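Local coordinates for protein aclacinomycin oxidoreductase (AknOx) (Streptomyces galilaeus, PDB 2IPI) that oxidises the terminal sugar of aclacinomycin N and then of aclacinomycin A in antibiotic biosynthesis, using bicovalently bound FAD and molecular oxygen, at residues G234-P237 with S238-L241; A282-P285 with Y286-M289. All coordinates share one frame; numbering follows the deposited sequence.

Interaction 1 (G234-P237 with S238-L241); sequences GTDP and SQLL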
loop_
_atom_site.group_PDB
_atom_site.type_symbol
_atom_site.label_atom_id
_atom_site.label_comp_id
_atom_site.label_asym_id
_atom_site.label_seq_id
_atom_site.Cartn_x
_atom_site.Cartn_y
_atom_site.Cartn_z
ATOM N N GLY A 234 14.635 5.582 -26.023
ATOM C CA GLY A 234 16.071 5.432 -26.035
ATOM C C GLY A 234 16.667 4.377 -25.141
ATOM O O GLY A 234 15.987 3.614 -24.461
ATOM N N THR A 235 18.004 4.326 -25.117
ATOM C CA THR A 235 18.758 3.289 -24.425
ATOM C C THR A 235 19.447 3.790 -23.165
ATOM O O THR A 235 20.140 3.020 -22.498
ATOM C CB THR A 235 19.825 2.694 -25.374
ATOM O OG1 THR A 235 20.700 3.742 -25.827
ATOM C CG2 THR A 235 19.171 2.112 -26.614
ATOM N N ASP A 236 19.279 5.064 -22.831
ATOM C CA ASP A 236 19.878 5.666 -21.639
ATOM C C ASP A 236 19.060 5.360 -20.395
ATOM O O ASP A 236 17.920 5.841 -20.333
ATOM C CB ASP A 236 19.975 7.184 -21.821
ATOM C CG ASP A 236 20.830 7.829 -20.745
ATOM O OD1 ASP A 236 20.850 7.354 -19.594
ATOM O OD2 ASP A 236 21.512 8.837 -21.040
ATOM N N PRO A 237 19.571 4.580 -19.447
ATOM C CA PRO A 237 18.739 4.185 -18.291
ATOM C C PRO A 237 18.260 5.384 -17.480
ATOM O O PRO A 237 17.133 5.396 -16.995
ATOM C CB PRO A 237 19.664 3.308 -17.446
ATOM C CG PRO A 237 20.673 2.803 -18.431
ATOM C CD PRO A 237 20.903 3.969 -19.352
ATOM N N SER A 238 19.062 6.423 -17.323
ATOM C CA SER A 238 18.736 7.581 -16.501
ATOM C C SER A 238 17.468 8.297 -16.957
ATOM O O SER A 238 16.954 9.159 -16.238
ATOM C CB SER A 238 19.880 8.598 -16.503
ATOM O OG SER A 238 21.160 8.028 -16.689
ATOM N N GLN A 239 16.958 7.996 -18.142
ATOM C CA GLN A 239 15.798 8.677 -18.701
ATOM C C GLN A 239 14.665 7.675 -18.942
ATOM O O GLN A 239 13.722 8.009 -19.665
ATOM C CB GLN A 239 16.108 9.375 -20.014
ATOM C CG GLN A 239 17.077 10.545 -19.947
ATOM C CD GLN A 239 16.963 11.389 -21.199
ATOM O OE1 GLN A 239 16.039 12.183 -21.389
ATOM N NE2 GLN A 239 17.941 11.201 -22.089
ATOM N N LEU A 240 14.789 6.498 -18.335
ATOM C CA LEU A 240 13.794 5.442 -18.566
ATOM C C LEU A 240 12.832 5.316 -17.400
ATOM O O LEU A 240 11.853 4.556 -17.472
ATOM C CB LEU A 240 14.470 4.096 -18.876
ATOM C CG LEU A 240 15.121 4.006 -20.264
ATOM C CD1 LEU A 240 15.528 2.585 -20.609
ATOM C CD2 LEU A 240 14.197 4.584 -21.329
ATOM N N LEU A 241 13.072 6.037 -16.309
ATOM C CA LEU A 241 12.094 6.110 -15.213
ATOM C C LEU A 241 12.195 7.521 -14.617
ATOM O O LEU A 241 13.208 8.189 -14.877
ATOM C CB LEU A 241 12.289 5.057 -14.144
ATOM C CG LEU A 241 12.225 3.562 -14.359
ATOM C CD1 LEU A 241 12.976 2.805 -13.281
ATOM C CD2 LEU A 241 10.750 3.186 -14.332
#
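Asp236 and Gln239 close the first of two overlapping beta turns in this loop: Gln239 N donates to Asp236 O over 3.2 Å, and one residue further on Leu240 N reaches Pro237 O at 2.9 Å. Pro237 and Ser238 fill the corners of the first turn with the backbone angles of type I, so the pair amounts to a short piece of 3-10 helix. In both bonds the N-H arrives from above the carbonyl plane, 48° out of it at Asp236 O, rather than along a lone pair.

The entrance is reinforced by an Asx turn. With CG anti to the backbone N (chi1 -169°), the Asp236 carboxylate folds forward over the start of the turn, and its OD1 is gripped twice. Ser238 N comes to OD1 at 3.0 Å on the anti side, by a bent bond, whereas Ser238 OG reaches the same oxygen at 3.0 Å on the syn side, only 18° out of the carboxylate plane. Two donors from one residue should hold the carboxylate against rotation and probably favour its charged form. Pro237, between Asp236 and Ser238 in the chain, has no N-H to offer and limits the backbone at the first corner.

The turn belongs to the connection from strand 221-227 of the five-stranded sheet to strand 248-256 of the seven-stranded sheet. Tyr114 and Phe121, from neighbouring strands of the first of these sheets, receive Pro237 and Leu240. Buried beneath the turn, Leu240 runs back under it, and its CG lies 3.3 Å from Asp236 O. Gly234, with a positive phi suited to glycine, presents a carbonyl oxygen that accepts a hydrogen bond from Arg119 NH1; Leu240 CD2 packs 3.7 Å from that Gly234 O.

Interaction 2 (A282-P285 with Y286-M289); sequences AGTP and YASM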
loop_
_atom_site.group_PDB
_atom_site.type_symbol
_atom_site.label_atom_id
_atom_site.label_comp_id
_atom_site.label_asym_id
_atom_site.label_seq_id
_atom_site.Cartn_x
_atom_site.Cartn_y
_atom_site.Cartn_z
ATOM N N ALA A 282 -3.325 16.490 -12.466
ATOM C CA ALA A 282 -2.744 17.161 -13.619
ATOM C C ALA A 282 -1.223 17.170 -13.517
ATOM O O ALA A 282 -0.642 16.337 -12.824
ATOM C CB ALA A 282 -3.267 18.578 -13.801
ATOM N N GLY A 283 -0.516 18.082 -14.180
ATOM C CA GLY A 283 0.945 18.041 -14.078
ATOM C C GLY A 283 1.475 19.400 -13.643
ATOM O O GLY A 283 2.337 19.952 -14.323
ATOM N N THR A 284 0.933 19.892 -12.540
ATOM C CA THR A 284 1.122 21.219 -11.985
ATOM C C THR A 284 2.092 21.262 -10.817
ATOM O O THR A 284 2.450 20.192 -10.326
ATOM C CB THR A 284 -0.240 21.757 -11.485
ATOM O OG1 THR A 284 -0.695 20.906 -10.420
ATOM C CG2 THR A 284 -1.280 21.732 -12.590
ATOM N N PRO A 285 2.524 22.434 -10.363
ATOM C CA PRO A 285 3.311 22.553 -9.140
ATOM C C PRO A 285 2.842 21.675 -7.992
ATOM O O PRO A 285 3.630 20.997 -7.334
ATOM C CB PRO A 285 3.070 24.026 -8.735
ATOM C CG PRO A 285 2.979 24.729 -10.047
ATOM C CD PRO A 285 2.331 23.757 -10.996
ATOM N N TYR A 286 1.536 21.714 -7.740
ATOM C CA TYR A 286 1.024 21.009 -6.556
ATOM C C TYR A 286 0.918 19.521 -6.821
ATOM O O TYR A 286 0.791 18.735 -5.881
ATOM C CB TYR A 286 -0.299 21.618 -6.096
ATOM C CG TYR A 286 -0.104 22.786 -5.141
ATOM C CD1 TYR A 286 0.635 22.668 -3.969
ATOM C CD2 TYR A 286 -0.660 24.020 -5.429
ATOM C CE1 TYR A 286 0.805 23.746 -3.111
ATOM C CE2 TYR A 286 -0.506 25.099 -4.583
ATOM C CZ TYR A 286 0.233 24.960 -3.425
ATOM O OH TYR A 286 0.377 26.056 -2.598
ATOM N N ALA A 287 1.016 19.076 -8.068
ATOM C CA ALA A 287 1.150 17.638 -8.316
ATOM C C ALA A 287 2.397 17.082 -7.653
ATOM O O ALA A 287 2.494 15.886 -7.365
ATOM C CB ALA A 287 1.175 17.323 -9.796
ATOM N N SER A 288 3.396 17.931 -7.369
ATOM C CA SER A 288 4.622 17.411 -6.784
ATOM C C SER A 288 4.606 17.439 -5.260
ATOM O O SER A 288 5.569 16.957 -4.666
ATOM C CB SER A 288 5.827 18.199 -7.315
ATOM O OG SER A 288 5.981 17.886 -8.691
ATOM N N MET A 289 3.551 17.968 -4.657
ATOM C CA MET A 289 3.437 17.987 -3.187
ATOM C C MET A 289 2.821 16.710 -2.649
ATOM O O MET A 289 1.926 16.129 -3.273
ATOM C CB MET A 289 2.584 19.192 -2.757
ATOM C CG MET A 289 2.769 19.671 -1.323
ATOM S SD MET A 289 1.452 20.750 -0.698
ATOM C CE MET A 289 0.200 19.541 -0.276
#
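Thr284 meets the backbone N-H of Ala287 with two oxygens at once, at the opening of a short 3-10 turn. Thr284 O accepts from Ala287 N at 2.9 Å, though the bond is bent to 131° at the hydrogen, and Thr284 OG1 adds a weak second bond to Ala287 N at 3.4 Å. A chi1 of 63° sets OG1 between the backbone N and the carbonyl carbon of its own residue, from where it can lean over the turn. The next bond along is straighter: Ser288 N to Pro285 O, 3.1 Å, with 158° at the hydrogen. Pro285 and Tyr286 are the corners of the turn closed at Thr284 O, Tyr286 and Ala287 those of the next, closed at Pro285 O; both have angles near type I.

Around this polar centre the packing is close. The methyl carbon Ala287 CB, buried, sits 3.2 Å from Thr284 O and 3.7 Å from Ala282 O, so the preceding loop curls past it and places two carbonyl oxygens against one methyl group.

The next shell is provided by the surrounding fold, for the turn carries the chain from helix 262-278 into strand 290-296 of the seven-stranded sheet. The Tyr286 ring packs edge-to-face with Trp275 of that helix and also touches Leu319 and Asp322 of helix 316-327, while Pro285 leans on Leu319 as well. Where the turn gives way to the strand, the buried side chain of Met289 touches Phe323 of helix 316-327 and lies about 10 Å from that of Tyr397, a catalytic proton acceptor. On the turn itself the Tyr286 side chain departs from the proline just before it, Tyr286 CB lying 3.7 Å from Pro285 C, and Ser288 CB is 3.6 Å from Pro285 O.

Both interactions are proline-led 3-10 turns in loops that deliver the chain into strands of the seven-stranded sheet, 248-256 after interaction 1 and 290-296 after interaction 2. Their centres are 23 Å apart, with nearest atoms about 13 Å apart, so neither touches the other. Each is partly buried, but different elements receive the inner side: beta strands 112-115 and 120-123 beneath 234-241, helices 262-278 and 316-327 beside 282-289. The residue before the proline marks the chemical difference, an acidic carboxylate accepting two bonds in interaction 1 and a threonine hydroxyl making one weak bond in interaction 2. Interaction 1 lies away from the annotated sites, whereas interaction 2 ends nearer catalytic Tyr397.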